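Local structure of putative S-adenosylmethionine-dependent methyltransferase (Bacteroides thetaiotaomicron, 1WYZ) at residues 180-185 against 228-233; 75-80 against 105-110; 142-147 against 152-157; 131-136 against 208-213. The protein probably transfers methyl groups from S-adenosylmethionine. One frame throughout, in Å; residues are numbered along the deposited sequence.

In the fold
From the N terminus, contact 2 closes first, joining helices 70-81 and 100-110 on the domain built round the parallel sheet. The other three belong to the second domain and its mixed sheet. Contact 4 opens at 131-136, just past helix 123-131, and closes at edge strand 207-212. Within that span lies contact 3, a short closure that ties the end of strand 138-143 to helix 150-165. Contact 1 opens at 180-185, before contact 4 closes, and ends at strand 228-233, so the two cross. Contacts 1 and 3 meet through Leu155, and contacts 1 and 4 through Phe133, whereas contact 2 lies about 37 Å, centre to centre, from contact 1.

Contact 1 of 4, residues 180-185 against 228-233; sequences KMIEDI and CIFLLY
The ring of Phe230 meets two neighbouring side chains of helix 178-188. Met181, a selenomethionine, brings its CG to 3.6 Å from Phe230 CE2, while Ile182 CG2 lies 4.0 Å from Phe230 CE1; both approach the ring obliquely. One turn further along the helix, Ile185 CG2 touches Leu232 CD2 at 4.0 Å, extending the apolar seam along the strand. Torsions settle which part of Met181 does the touching: with CG anti to the backbone N (chi1 175°) the start of the chain passes the ring in the opposite direction to it, and bends at the next two bonds lead SE and CE off toward Leu155. With an alanine in place of Phe230, Met181 CG and Ile182 CG2 would probably lose their common partner, leaving a gap between helix and strand.

Away from the strand contact and one helical turn apart, Lys180 NZ forms a salt bridge with Asp184 OD1 at 3.3 Å, and Asp184 OD2 has a second cationic partner in Arg151, linking this helix to helix 150-165.

The helix and strand segments run almost parallel, at 6°, with axes 11.2 Å apart. Strand 228-233 is hydrogen-bonded between strands 168-173 and 194-199, the two that helix 178-188 connects, so the helix lies over an inserted central strand of the mixed sheet. Phe230 also packs on Ile197, and Ile185 on Phe171 and Leu195. The alternate residues Ile229 and Leu231 instead meet helix 123-131, which covers the other face of the sheet.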
loop_
_atom_site.group_PDB
_atom_site.type_symbol
_atom_site.label_atom_id
_atom_site.label_comp_id
_atom_site.label_asym_id
_atom_site.label_seq_id
_atom_site.Cartn_x
_atom_site.Cartn_y
_atom_site.Cartn_z
ATOM N N LYS A 180 -20.009 -7.944 14.631
ATOM C CA LYS A 180 -20.216 -9.380 14.495
ATOM C C LYS A 180 -18.905 -10.065 14.117
ATOM O O LYS A 180 -18.691 -11.237 14.432
ATOM C CB LYS A 180 -21.292 -9.680 13.445
ATOM C CG LYS A 180 -21.664 -11.163 13.347
ATOM C CD LYS A 180 -22.250 -11.687 14.655
ATOM C CE LYS A 180 -22.617 -13.161 14.553
ATOM N NZ LYS A 180 -21.419 -14.027 14.378
HETATM N N MSE A 181 -18.029 -9.322 13.446
HETATM C CA MSE A 181 -16.734 -9.855 13.037
HETATM C C MSE A 181 -15.809 -10.004 14.245
HETATM O O MSE A 181 -15.261 -11.082 14.462
HETATM C CB MSE A 181 -16.082 -8.954 11.985
HETATM C CG MSE A 181 -14.664 -9.383 11.590
HETATM SE SE MSE A 181 -14.554 -11.027 10.538
HETATM C CE MSE A 181 -14.386 -12.335 11.938
ATOM N N ILE A 182 -15.641 -8.945 15.039
ATOM C CA ILE A 182 -14.773 -9.052 16.205
ATOM C C ILE A 182 -15.209 -10.231 17.072
ATOM O O ILE A 182 -14.375 -10.942 17.635
ATOM C CB ILE A 182 -14.744 -7.738 17.055
ATOM C CG1 ILE A 182 -16.164 -7.315 17.449
ATOM C CG2 ILE A 182 -14.033 -6.628 16.285
ATOM C CD1 ILE A 182 -16.692 -7.987 18.699
ATOM N N GLU A 183 -16.517 -10.449 17.162
ATOM C CA GLU A 183 -17.048 -11.560 17.941
ATOM C C GLU A 183 -16.520 -12.839 17.320
ATOM O O GLU A 183 -16.093 -13.741 18.029
ATOM C CB GLU A 183 -18.584 -11.568 17.918
ATOM C CG GLU A 183 -19.221 -12.819 18.524
ATOM C CD GLU A 183 -19.099 -12.881 20.045
ATOM O OE1 GLU A 183 -18.144 -12.284 20.599
ATOM O OE2 GLU A 183 -19.955 -13.542 20.682
ATOM N N ASP A 184 -16.537 -12.910 15.991
ATOM C CA ASP A 184 -16.043 -14.100 15.297
ATOM C C ASP A 184 -14.533 -14.336 15.447
ATOM O O ASP A 184 -14.092 -15.484 15.610
ATOM C CB ASP A 184 -16.400 -14.055 13.807
ATOM C CG ASP A 184 -17.858 -14.376 13.549
ATOM O OD1 ASP A 184 -18.380 -15.312 14.183
ATOM O OD2 ASP A 184 -18.478 -13.696 12.704
ATOM N N ILE A 185 -13.751 -13.261 15.397
ATOM C CA ILE A 185 -12.308 -13.374 15.524
ATOM C C ILE A 185 -11.903 -13.949 16.880
ATOM O O ILE A 185 -11.063 -14.853 16.956
ATOM C CB ILE A 185 -11.633 -11.997 15.304
ATOM C CG1 ILE A 185 -11.960 -11.503 13.894
ATOM C CG2 ILE A 185 -10.115 -12.105 15.493
ATOM C CD1 ILE A 185 -11.126 -12.035 12.777
ATOM N N CYS A 228 -13.698 -0.153 8.999
ATOM C CA CYS A 228 -12.327 -0.339 9.490
ATOM C C CYS A 228 -11.669 -1.580 8.868
ATOM O O CYS A 228 -12.313 -2.331 8.143
ATOM C CB CYS A 228 -12.331 -0.490 11.011
ATOM S SG CYS A 228 -13.264 -1.908 11.601
ATOM N N ILE A 229 -10.387 -1.791 9.158
ATOM C CA ILE A 229 -9.653 -2.945 8.628
ATOM C C ILE A 229 -9.143 -3.790 9.784
ATOM O O ILE A 229 -8.935 -3.269 10.880
ATOM C CB ILE A 229 -8.406 -2.530 7.806
ATOM C CG1 ILE A 229 -8.810 -1.677 6.609
ATOM C CG2 ILE A 229 -7.652 -3.771 7.345
ATOM C CD1 ILE A 229 -9.191 -0.240 6.946
ATOM N N PHE A 230 -8.917 -5.079 9.541
ATOM C CA PHE A 230 -8.419 -5.955 10.592
ATOM C C PHE A 230 -7.100 -6.625 10.213
ATOM O O PHE A 230 -6.904 -7.039 9.069
ATOM C CB PHE A 230 -9.462 -7.020 10.931
ATOM C CG PHE A 230 -10.739 -6.459 11.493
ATOM C CD1 PHE A 230 -10.736 -5.757 12.694
ATOM C CD2 PHE A 230 -11.951 -6.617 10.812
ATOM C CE1 PHE A 230 -11.919 -5.212 13.215
ATOM C CE2 PHE A 230 -13.148 -6.076 11.324
ATOM C CZ PHE A 230 -13.124 -5.375 12.525
ATOM N N LEU A 231 -6.192 -6.727 11.179
ATOM C CA LEU A 231 -4.901 -7.363 10.943
ATOM C C LEU A 231 -4.576 -8.403 12.008
ATOM O O LEU A 231 -4.632 -8.115 13.198
ATOM C CB LEU A 231 -3.777 -6.329 10.916
ATOM C CG LEU A 231 -3.856 -5.191 9.900
ATOM C CD1 LEU A 231 -4.865 -4.150 10.396
ATOM C CD2 LEU A 231 -2.465 -4.554 9.713
ATOM N N LEU A 232 -4.224 -9.608 11.567
ATOM C CA LEU A 232 -3.867 -10.707 12.461
ATOM C C LEU A 232 -2.372 -11.023 12.361
ATOM O O LEU A 232 -1.854 -11.233 11.263
ATOM C CB LEU A 232 -4.649 -11.981 12.089
ATOM C CG LEU A 232 -6.176 -12.017 12.095
ATOM C CD1 LEU A 232 -6.637 -13.424 11.777
ATOM C CD2 LEU A 232 -6.696 -11.598 13.461
ATOM N N TYR A 233 -1.684 -11.063 13.499
ATOM C CA TYR A 233 -0.260 -11.393 13.506
ATOM C C TYR A 233 0.084 -12.155 14.783
ATOM O O TYR A 233 -0.795 -12.352 15.615
ATOM C CB TYR A 233 0.601 -10.147 13.335
ATOM C CG TYR A 233 1.985 -10.489 12.840
ATOM C CD1 TYR A 233 2.162 -11.327 11.738
ATOM C CD2 TYR A 233 3.117 -10.033 13.511
ATOM C CE1 TYR A 233 3.444 -11.716 11.323
ATOM C CE2 TYR A 233 4.393 -10.406 13.112
ATOM C CZ TYR A 233 4.558 -11.248 12.020
ATOM O OH TYR A 233 5.830 -11.627 11.646
#

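Contact 2 of 4, residues 75-80 against 105-110; sequences GYLKPL and VAIAQR
Leu77 carries the contact between helix 70-81 and helix 100-110, placing one methyl, CD2, against Ile107 and Ala108. Before it in sequence, Gly75 supplies the carbonyl that receives Lys78 N at 3.2 Å, a bond spanning three residues. Tyr76 turns to another part of the domain, where its ring meets that of Tyr62 with the planes about 25° apart.

At Leu77 itself, CD2 sits 3.7 Å from Ala108 CA and 3.8 Å from Ala108 CB, so the methyl rests on the backbone of the partner helix as well as on its small side chain. Alanine at this point lets the leucine come close to the helix surface. Ile107 supplies another wall: its CG2, set anti to the backbone N, lies 3.8 Å from Leu77 CD2. Ile107 also packs on Pro70 and Ile73, earlier in helix 70-81.

Past Leu77 the helix is kinked, since neither residue 79 nor 80 bonds back to the preceding turn through its N; Pro79 has no N-H to offer. Leu80 points toward helix 100-110 but stops short of touching these residues, packing instead on Leu5 and Leu113. Along the partner helix, Val105, Ala106 and Gln109 pack on Ala130, Gly132 and Ile208 of the second subunit.

Leu80 and Ala108 both pack on Leu5 of strand 5-8, which places the two helices on the same face of the parallel sheet; they form an apolar helix-to-helix seam in the parallel-sheet alpha/beta domain, consistent with the tetrapyrrole-methylase fold of RsmI-like proteins.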
loop_
_atom_site.group_PDB
_atom_site.type_symbol
_atom_site.label_atom_id
_atom_site.label_comp_id
_atom_site.label_asym_id
_atom_site.label_seq_id
_atom_site.Cartn_x
_atom_site.Cartn_y
_atom_site.Cartn_z
ATOM N N GLY A 75 -11.969 1.036 -26.055
ATOM C CA GLY A 75 -12.480 2.243 -26.680
ATOM C C GLY A 75 -12.225 3.427 -25.778
ATOM O O GLY A 75 -11.909 4.519 -26.237
ATOM N N TYR A 76 -12.359 3.208 -24.479
ATOM C CA TYR A 76 -12.125 4.274 -23.518
ATOM C C TYR A 76 -10.672 4.747 -23.542
ATOM O O TYR A 76 -10.390 5.912 -23.256
ATOM C CB TYR A 76 -12.454 3.809 -22.102
ATOM C CG TYR A 76 -13.900 3.460 -21.862
ATOM C CD1 TYR A 76 -14.922 4.078 -22.582
ATOM C CD2 TYR A 76 -14.250 2.555 -20.865
ATOM C CE1 TYR A 76 -16.261 3.797 -22.307
ATOM C CE2 TYR A 76 -15.578 2.271 -20.584
ATOM C CZ TYR A 76 -16.578 2.893 -21.305
ATOM O OH TYR A 76 -17.892 2.600 -21.021
ATOM N N LEU A 77 -9.758 3.834 -23.871
ATOM C CA LEU A 77 -8.330 4.127 -23.926
ATOM C C LEU A 77 -7.879 4.851 -25.194
ATOM O O LEU A 77 -6.758 5.358 -25.254
ATOM C CB LEU A 77 -7.527 2.830 -23.779
ATOM C CG LEU A 77 -7.208 2.294 -22.379
ATOM C CD1 LEU A 77 -8.437 2.294 -21.518
ATOM C CD2 LEU A 77 -6.645 0.888 -22.502
ATOM N N LYS A 78 -8.754 4.901 -26.193
ATOM C CA LYS A 78 -8.441 5.536 -27.472
ATOM C C LYS A 78 -7.751 6.889 -27.359
ATOM O O LYS A 78 -6.819 7.179 -28.111
ATOM C CB LYS A 78 -9.707 5.665 -28.327
ATOM C CG LYS A 78 -10.265 4.340 -28.771
ATOM C CD LYS A 78 -11.401 4.498 -29.760
ATOM C CE LYS A 78 -11.891 3.127 -30.212
ATOM N NZ LYS A 78 -12.974 3.195 -31.222
ATOM N N PRO A 79 -8.212 7.748 -26.440
ATOM C CA PRO A 79 -7.525 9.036 -26.346
ATOM C C PRO A 79 -6.057 8.818 -25.967
ATOM O O PRO A 79 -5.156 9.446 -26.539
ATOM C CB PRO A 79 -8.317 9.761 -25.270
ATOM C CG PRO A 79 -9.715 9.287 -25.550
ATOM C CD PRO A 79 -9.503 7.792 -25.732
ATOM N N LEU A 80 -5.823 7.917 -25.014
ATOM C CA LEU A 80 -4.462 7.613 -24.579
ATOM C C LEU A 80 -3.655 7.063 -25.758
ATOM O O LEU A 80 -2.495 7.434 -25.972
ATOM C CB LEU A 80 -4.473 6.592 -23.435
ATOM C CG LEU A 80 -3.079 6.155 -22.977
ATOM C CD1 LEU A 80 -2.197 7.378 -22.804
ATOM C CD2 LEU A 80 -3.177 5.374 -21.691
ATOM N N VAL A 105 -6.335 -1.088 -16.103
ATOM C CA VAL A 105 -4.889 -1.173 -16.166
ATOM C C VAL A 105 -4.529 -2.443 -16.924
ATOM O O VAL A 105 -3.615 -2.444 -17.749
ATOM C CB VAL A 105 -4.284 -1.206 -14.748
ATOM C CG1 VAL A 105 -2.768 -1.451 -14.817
ATOM C CG2 VAL A 105 -4.615 0.116 -14.023
ATOM N N ALA A 106 -5.267 -3.517 -16.653
ATOM C CA ALA A 106 -5.030 -4.798 -17.309
ATOM C C ALA A 106 -5.167 -4.657 -18.831
ATOM O O ALA A 106 -4.327 -5.140 -19.588
ATOM C CB ALA A 106 -6.003 -5.864 -16.767
ATOM N N ILE A 107 -6.222 -3.995 -19.283
ATOM C CA ILE A 107 -6.392 -3.804 -20.713
ATOM C C ILE A 107 -5.261 -2.899 -21.221
ATOM O O ILE A 107 -4.664 -3.169 -22.269
ATOM C CB ILE A 107 -7.755 -3.143 -21.051
ATOM C CG1 ILE A 107 -8.905 -4.073 -20.683
ATOM C CG2 ILE A 107 -7.795 -2.779 -22.518
ATOM C CD1 ILE A 107 -10.166 -3.960 -21.429
ATOM N N ALA A 108 -4.965 -1.838 -20.466
ATOM C CA ALA A 108 -3.915 -0.894 -20.856
ATOM C C ALA A 108 -2.524 -1.523 -20.956
ATOM O O ALA A 108 -1.768 -1.183 -21.862
ATOM C CB ALA A 108 -3.878 0.303 -19.903
ATOM N N GLN A 109 -2.193 -2.430 -20.034
ATOM C CA GLN A 109 -0.896 -3.112 -20.045
ATOM C C GLN A 109 -0.841 -4.001 -21.269
ATOM O O GLN A 109 0.200 -4.121 -21.916
ATOM C CB GLN A 109 -0.706 -3.980 -18.788
ATOM C CG GLN A 109 -0.271 -3.208 -17.535
ATOM C CD GLN A 109 1.136 -2.616 -17.651
ATOM O OE1 GLN A 109 1.647 -2.015 -16.703
ATOM N NE2 GLN A 109 1.757 -2.775 -18.814
ATOM N N ARG A 110 -1.983 -4.609 -21.576
ATOM C CA ARG A 110 -2.120 -5.500 -22.720
ATOM C C ARG A 110 -1.823 -4.755 -24.020
ATOM O O ARG A 110 -1.276 -5.331 -24.965
ATOM C CB ARG A 110 -3.538 -6.075 -22.749
ATOM C CG ARG A 110 -3.721 -7.286 -23.643
ATOM C CD ARG A 110 -5.096 -7.882 -23.412
ATOM N NE ARG A 110 -5.321 -9.124 -24.145
ATOM C CZ ARG A 110 -6.504 -9.724 -24.230
ATOM N NH1 ARG A 110 -7.562 -9.192 -23.628
ATOM N NH2 ARG A 110 -6.632 -10.856 -24.912
#

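Contact 3 of 4, residues 142-147 against 152-157; sequences GYLPIE and AKKLKT
Leu144 and Pro145, just beyond strand 138-143, lie against Lys154 and Leu155 of helix 150-165. The purely apolar part joins the two leucines: Leu144 CD1 is 3.8 Å from Leu155 CD2, the side chains crossing at about a right angle. Both also pack on Phe171 of strand 168-173, so the pair belongs to the buried layer between helix and sheet.

A second group of contacts uses the aliphatic stem of a lysine. Lys154 CG lies 3.7 Å from Pro145 CD, and the same lysine CB is 3.9 Å from that ring carbon. With its CG anti to the backbone N (chi1 -165°) and further bends at chi2 and chi4, the chain folds round the other leucine methyl: Leu144 CD2 is 4.1 Å from Lys154 CG and 3.9 Å from Lys154 NZ. This last approach is a van der Waals contact of the charged end with a methyl, and not a polar bond.

The polar bonds lie on the helix side. Lys153 O accepts both Thr157 N and Thr157 OG1, each at 2.9 Å; the hydroxyl reaches it from above the carbonyl plane, tilted 43° out. Further along, Lys156 NZ bonds to Asn188 O, at the end of helix 178-188.

Strand 138-143, helix 150-165 and the parallel neighbouring strand 168-173 form a beta-alpha-beta crossover, and this contact packs its first connecting loop onto the start of its helix.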
loop_
_atom_site.group_PDB
_atom_site.type_symbol
_atom_site.label_atom_id
_atom_site.label_comp_id
_atom_site.label_asym_id
_atom_site.label_seq_id
_atom_site.Cartn_x
_atom_site.Cartn_y
_atom_site.Cartn_z
ATOM N N GLY A 142 -9.404 -8.773 1.339
ATOM C CA GLY A 142 -10.648 -8.057 1.086
ATOM C C GLY A 142 -11.759 -8.468 2.041
ATOM O O GLY A 142 -11.617 -8.311 3.259
ATOM N N TYR A 143 -12.864 -8.992 1.512
ATOM C CA TYR A 143 -13.974 -9.430 2.370
ATOM C C TYR A 143 -13.903 -10.932 2.563
ATOM O O TYR A 143 -13.525 -11.646 1.645
ATOM C CB TYR A 143 -15.319 -9.057 1.748
ATOM C CG TYR A 143 -15.593 -7.579 1.757
ATOM C CD1 TYR A 143 -16.194 -6.966 2.858
ATOM C CD2 TYR A 143 -15.223 -6.778 0.681
ATOM C CE1 TYR A 143 -16.415 -5.581 2.887
ATOM C CE2 TYR A 143 -15.436 -5.391 0.697
ATOM C CZ TYR A 143 -16.028 -4.798 1.803
ATOM O OH TYR A 143 -16.181 -3.427 1.841
ATOM N N LEU A 144 -14.265 -11.408 3.751
ATOM C CA LEU A 144 -14.236 -12.834 4.058
ATOM C C LEU A 144 -15.603 -13.472 3.852
ATOM O O LEU A 144 -16.608 -12.769 3.752
ATOM C CB LEU A 144 -13.804 -13.040 5.507
ATOM C CG LEU A 144 -12.533 -12.301 5.912
ATOM C CD1 LEU A 144 -12.055 -12.767 7.288
ATOM C CD2 LEU A 144 -11.473 -12.565 4.854
ATOM N N PRO A 145 -15.659 -14.816 3.791
ATOM C CA PRO A 145 -16.915 -15.549 3.599
ATOM C C PRO A 145 -18.046 -15.157 4.546
ATOM O O PRO A 145 -17.918 -15.215 5.771
ATOM C CB PRO A 145 -16.487 -17.002 3.745
ATOM C CG PRO A 145 -15.156 -16.988 3.069
ATOM C CD PRO A 145 -14.513 -15.736 3.691
ATOM N N ILE A 146 -19.158 -14.770 3.931
ATOM C CA ILE A 146 -20.379 -14.314 4.592
ATOM C C ILE A 146 -21.026 -15.305 5.562
ATOM O O ILE A 146 -21.312 -14.956 6.709
ATOM C CB ILE A 146 -21.417 -13.918 3.524
ATOM C CG1 ILE A 146 -20.717 -13.119 2.414
ATOM C CG2 ILE A 146 -22.521 -13.084 4.156
ATOM C CD1 ILE A 146 -20.083 -13.969 1.327
ATOM N N GLU A 147 -21.263 -16.529 5.097
ATOM C CA GLU A 147 -21.892 -17.556 5.922
ATOM C C GLU A 147 -20.968 -18.050 7.023
ATOM O O GLU A 147 -19.791 -18.313 6.784
ATOM C CB GLU A 147 -22.307 -18.755 5.067
ATOM C CG GLU A 147 -21.137 -19.526 4.471
ATOM C CD GLU A 147 -21.505 -20.940 4.059
ATOM O OE1 GLU A 147 -22.037 -21.690 4.906
ATOM O OE2 GLU A 147 -21.257 -21.302 2.888
ATOM N N ALA A 152 -15.338 -19.078 9.752
ATOM C CA ALA A 152 -14.485 -19.607 10.802
ATOM C C ALA A 152 -13.347 -20.365 10.132
ATOM O O ALA A 152 -12.215 -20.343 10.602
ATOM C CB ALA A 152 -15.280 -20.533 11.698
ATOM N N LYS A 153 -13.659 -21.037 9.027
ATOM C CA LYS A 153 -12.650 -21.786 8.294
ATOM C C LYS A 153 -11.591 -20.809 7.822
ATOM O O LYS A 153 -10.398 -21.022 8.024
ATOM C CB LYS A 153 -13.254 -22.492 7.073
ATOM C CG LYS A 153 -13.970 -23.808 7.365
ATOM C CD LYS A 153 -14.209 -24.605 6.082
ATOM C CE LYS A 153 -12.897 -25.057 5.438
ATOM N NZ LYS A 153 -12.192 -26.102 6.235
ATOM N N LYS A 154 -12.049 -19.729 7.201
ATOM C CA LYS A 154 -11.159 -18.709 6.669
ATOM C C LYS A 154 -10.263 -18.108 7.752
ATOM O O LYS A 154 -9.038 -18.125 7.615
ATOM C CB LYS A 154 -11.977 -17.615 5.966
ATOM C CG LYS A 154 -11.173 -16.693 5.064
ATOM C CD LYS A 154 -10.378 -17.487 4.046
ATOM C CE LYS A 154 -9.889 -16.589 2.930
ATOM N NZ LYS A 154 -9.147 -15.435 3.493
ATOM N N LEU A 155 -10.862 -17.589 8.823
ATOM C CA LEU A 155 -10.094 -16.998 9.927
ATOM C C LEU A 155 -9.056 -17.994 10.430
ATOM O O LEU A 155 -7.903 -17.641 10.675
ATOM C CB LEU A 155 -11.021 -16.616 11.093
ATOM C CG LEU A 155 -12.090 -15.542 10.851
ATOM C CD1 LEU A 155 -13.134 -15.567 11.963
ATOM C CD2 LEU A 155 -11.415 -14.180 10.756
ATOM N N LYS A 156 -9.477 -19.245 10.571
ATOM C CA LYS A 156 -8.610 -20.309 11.061
ATOM C C LYS A 156 -7.408 -20.547 10.136
ATOM O O LYS A 156 -6.294 -20.773 10.608
ATOM C CB LYS A 156 -9.431 -21.594 11.202
ATOM C CG LYS A 156 -8.966 -22.525 12.302
ATOM C CD LYS A 156 -9.272 -21.964 13.685
ATOM C CE LYS A 156 -8.859 -22.950 14.782
ATOM N NZ LYS A 156 -9.011 -22.375 16.149
ATOM N N THR A 157 -7.642 -20.482 8.823
ATOM C CA THR A 157 -6.588 -20.698 7.831
ATOM C C THR A 157 -5.657 -19.503 7.774
ATOM O O THR A 157 -4.437 -19.660 7.691
ATOM C CB THR A 157 -7.169 -20.939 6.412
ATOM O OG1 THR A 157 -8.141 -21.990 6.457
ATOM C CG2 THR A 157 -6.067 -21.351 5.452
#

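Contact 4 of 4, residues 131-136 against 208-213; sequences SGFNGQ and IQTRTV
Ser131, which faces Thr210 across the contact, has its hydroxyl held by several groups. OG accepts Phe133 N at 3.1 Å with an N-H...O angle of 156°, forming an ST turn, and is also hydrogen-bonded to Val128 O and more weakly to Ser127 O. Its position between the backbone N and the carbonyl carbon (chi1 68°) puts it within reach of both the turn and the preceding helix.

The bond across the contact uses the carbonyl instead: Thr210 OG1 donates to Ser131 O at 2.9 Å, in the carbonyl plane and on a lone pair, with a C=O...O angle of 113°. The threonine's methyl serves the apolar side, Thr210 CG2 lying 3.6 Å from Phe133 CZ and equally near Phe133 CE1, oblique to the ring. Ser131 O sits 4.1 Å above one face of the Phe133 ring, offset toward its rim. Were a valine to replace Thr210, Ser131 O would probably be left without this donor at the end of its helix.

Gly132, with positive phi, is the first residue to leave helix 123-131; beyond it Phe133 packs on Cys196 and Leu231, and its ring meets that of Tyr233. The contact thereby brings the helix end over strands 194-199 and 228-233 to edge strand 207-212, where Gln109 of the second subunit packs on Gln209 and Thr210.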
loop_
_atom_site.group_PDB
_atom_site.type_symbol
_atom_site.label_atom_id
_atom_site.label_comp_id
_atom_site.label_asym_id
_atom_site.label_seq_id
_atom_site.Cartn_x
_atom_site.Cartn_y
_atom_site.Cartn_z
ATOM N N SER A 131 0.130 -0.904 12.988
ATOM C CA SER A 131 -0.104 -2.104 13.785
ATOM C C SER A 131 1.181 -2.595 14.412
ATOM O O SER A 131 1.164 -3.175 15.495
ATOM C CB SER A 131 -0.716 -3.229 12.938
ATOM O OG SER A 131 0.200 -3.738 11.977
ATOM N N GLY A 132 2.299 -2.359 13.738
ATOM C CA GLY A 132 3.569 -2.829 14.265
ATOM C C GLY A 132 3.795 -4.278 13.862
ATOM O O GLY A 132 4.714 -4.945 14.352
ATOM N N PHE A 133 2.937 -4.771 12.974
ATOM C CA PHE A 133 3.054 -6.135 12.488
ATOM C C PHE A 133 4.051 -6.172 11.336
ATOM O O PHE A 133 4.549 -5.128 10.893
ATOM C CB PHE A 133 1.704 -6.651 11.995
ATOM C CG PHE A 133 0.673 -6.815 13.085
ATOM C CD1 PHE A 133 1.065 -7.083 14.396
ATOM C CD2 PHE A 133 -0.693 -6.778 12.785
ATOM C CE1 PHE A 133 0.109 -7.322 15.395
ATOM C CE2 PHE A 133 -1.655 -7.014 13.772
ATOM C CZ PHE A 133 -1.255 -7.288 15.083
ATOM N N ASN A 134 4.330 -7.382 10.851
ATOM C CA ASN A 134 5.271 -7.596 9.749
ATOM C C ASN A 134 4.897 -6.799 8.504
ATOM O O ASN A 134 3.837 -7.017 7.920
ATOM C CB ASN A 134 5.305 -9.073 9.388
ATOM C CG ASN A 134 6.468 -9.423 8.493
ATOM O OD1 ASN A 134 6.936 -8.598 7.708
ATOM N ND2 ASN A 134 6.938 -10.657 8.598
ATOM N N GLY A 135 5.765 -5.879 8.093
ATOM C CA GLY A 135 5.478 -5.085 6.914
ATOM C C GLY A 135 6.236 -5.614 5.721
ATOM O O GLY A 135 6.057 -5.146 4.598
ATOM N N GLN A 136 7.089 -6.604 5.973
ATOM C CA GLN A 136 7.900 -7.203 4.927
ATOM C C GLN A 136 7.239 -8.469 4.386
ATOM O O GLN A 136 7.770 -9.141 3.500
ATOM C CB GLN A 136 9.304 -7.491 5.462
ATOM C CG GLN A 136 10.297 -7.903 4.391
ATOM C CD GLN A 136 11.702 -7.377 4.666
ATOM O OE1 GLN A 136 12.309 -7.704 5.690
ATOM N NE2 GLN A 136 12.222 -6.556 3.748
ATOM N N ILE A 208 -6.585 3.060 15.957
ATOM C CA ILE A 208 -5.704 2.008 15.460
ATOM C C ILE A 208 -4.884 1.535 16.627
ATOM O O ILE A 208 -3.898 2.163 17.015
ATOM C CB ILE A 208 -4.719 2.490 14.402
ATOM C CG1 ILE A 208 -5.465 3.244 13.293
ATOM C CG2 ILE A 208 -3.939 1.277 13.865
ATOM C CD1 ILE A 208 -4.569 4.015 12.330
ATOM N N GLN A 209 -5.292 0.399 17.167
ATOM C CA GLN A 209 -4.658 -0.172 18.333
ATOM C C GLN A 209 -4.455 -1.661 18.120
ATOM O O GLN A 209 -5.302 -2.336 17.537
ATOM C CB GLN A 209 -5.581 0.083 19.524
ATOM C CG GLN A 209 -5.028 -0.256 20.876
ATOM C CD GLN A 209 -5.977 0.178 21.977
ATOM O OE1 GLN A 209 -7.128 -0.262 22.028
ATOM N NE2 GLN A 209 -5.502 1.051 22.858
ATOM N N THR A 210 -3.318 -2.165 18.581
ATOM C CA THR A 210 -3.011 -3.582 18.462
ATOM C C THR A 210 -3.175 -4.218 19.824
ATOM O O THR A 210 -2.883 -3.609 20.848
ATOM C CB THR A 210 -1.583 -3.822 17.976
ATOM O OG1 THR A 210 -1.490 -3.441 16.602
ATOM C CG2 THR A 210 -1.212 -5.285 18.112
ATOM N N ARG A 211 -3.619 -5.462 19.835
ATOM C CA ARG A 211 -3.837 -6.133 21.091
ATOM C C ARG A 211 -4.216 -7.583 20.861
ATOM O O ARG A 211 -4.914 -7.912 19.902
ATOM C CB ARG A 211 -4.939 -5.385 21.825
ATOM C CG ARG A 211 -5.616 -6.124 22.916
ATOM C CD ARG A 211 -6.816 -5.314 23.328
ATOM N NE ARG A 211 -6.425 -3.984 23.765
ATOM C CZ ARG A 211 -7.286 -3.021 24.062
ATOM N NH1 ARG A 211 -8.590 -3.250 23.960
ATOM N NH2 ARG A 211 -6.845 -1.836 24.465
ATOM N N THR A 212 -3.741 -8.447 21.749
ATOM C CA THR A 212 -4.009 -9.875 21.662
ATOM C C THR A 212 -5.511 -10.186 21.763
ATOM O O THR A 212 -6.281 -9.419 22.359
ATOM C CB THR A 212 -3.242 -10.631 22.770
ATOM O OG1 THR A 212 -3.276 -12.033 22.498
ATOM C CG2 THR A 212 -3.869 -10.375 24.137
ATOM N N VAL A 213 -5.930 -11.308 21.180
ATOM C CA VAL A 213 -7.341 -11.696 21.220
ATOM C C VAL A 213 -7.857 -11.830 22.657
ATOM O O VAL A 213 -8.998 -11.463 22.949
ATOM C CB VAL A 213 -7.568 -13.015 20.459
ATOM C CG1 VAL A 213 -8.982 -13.534 20.696
ATOM C CG2 VAL A 213 -7.353 -12.781 18.982
#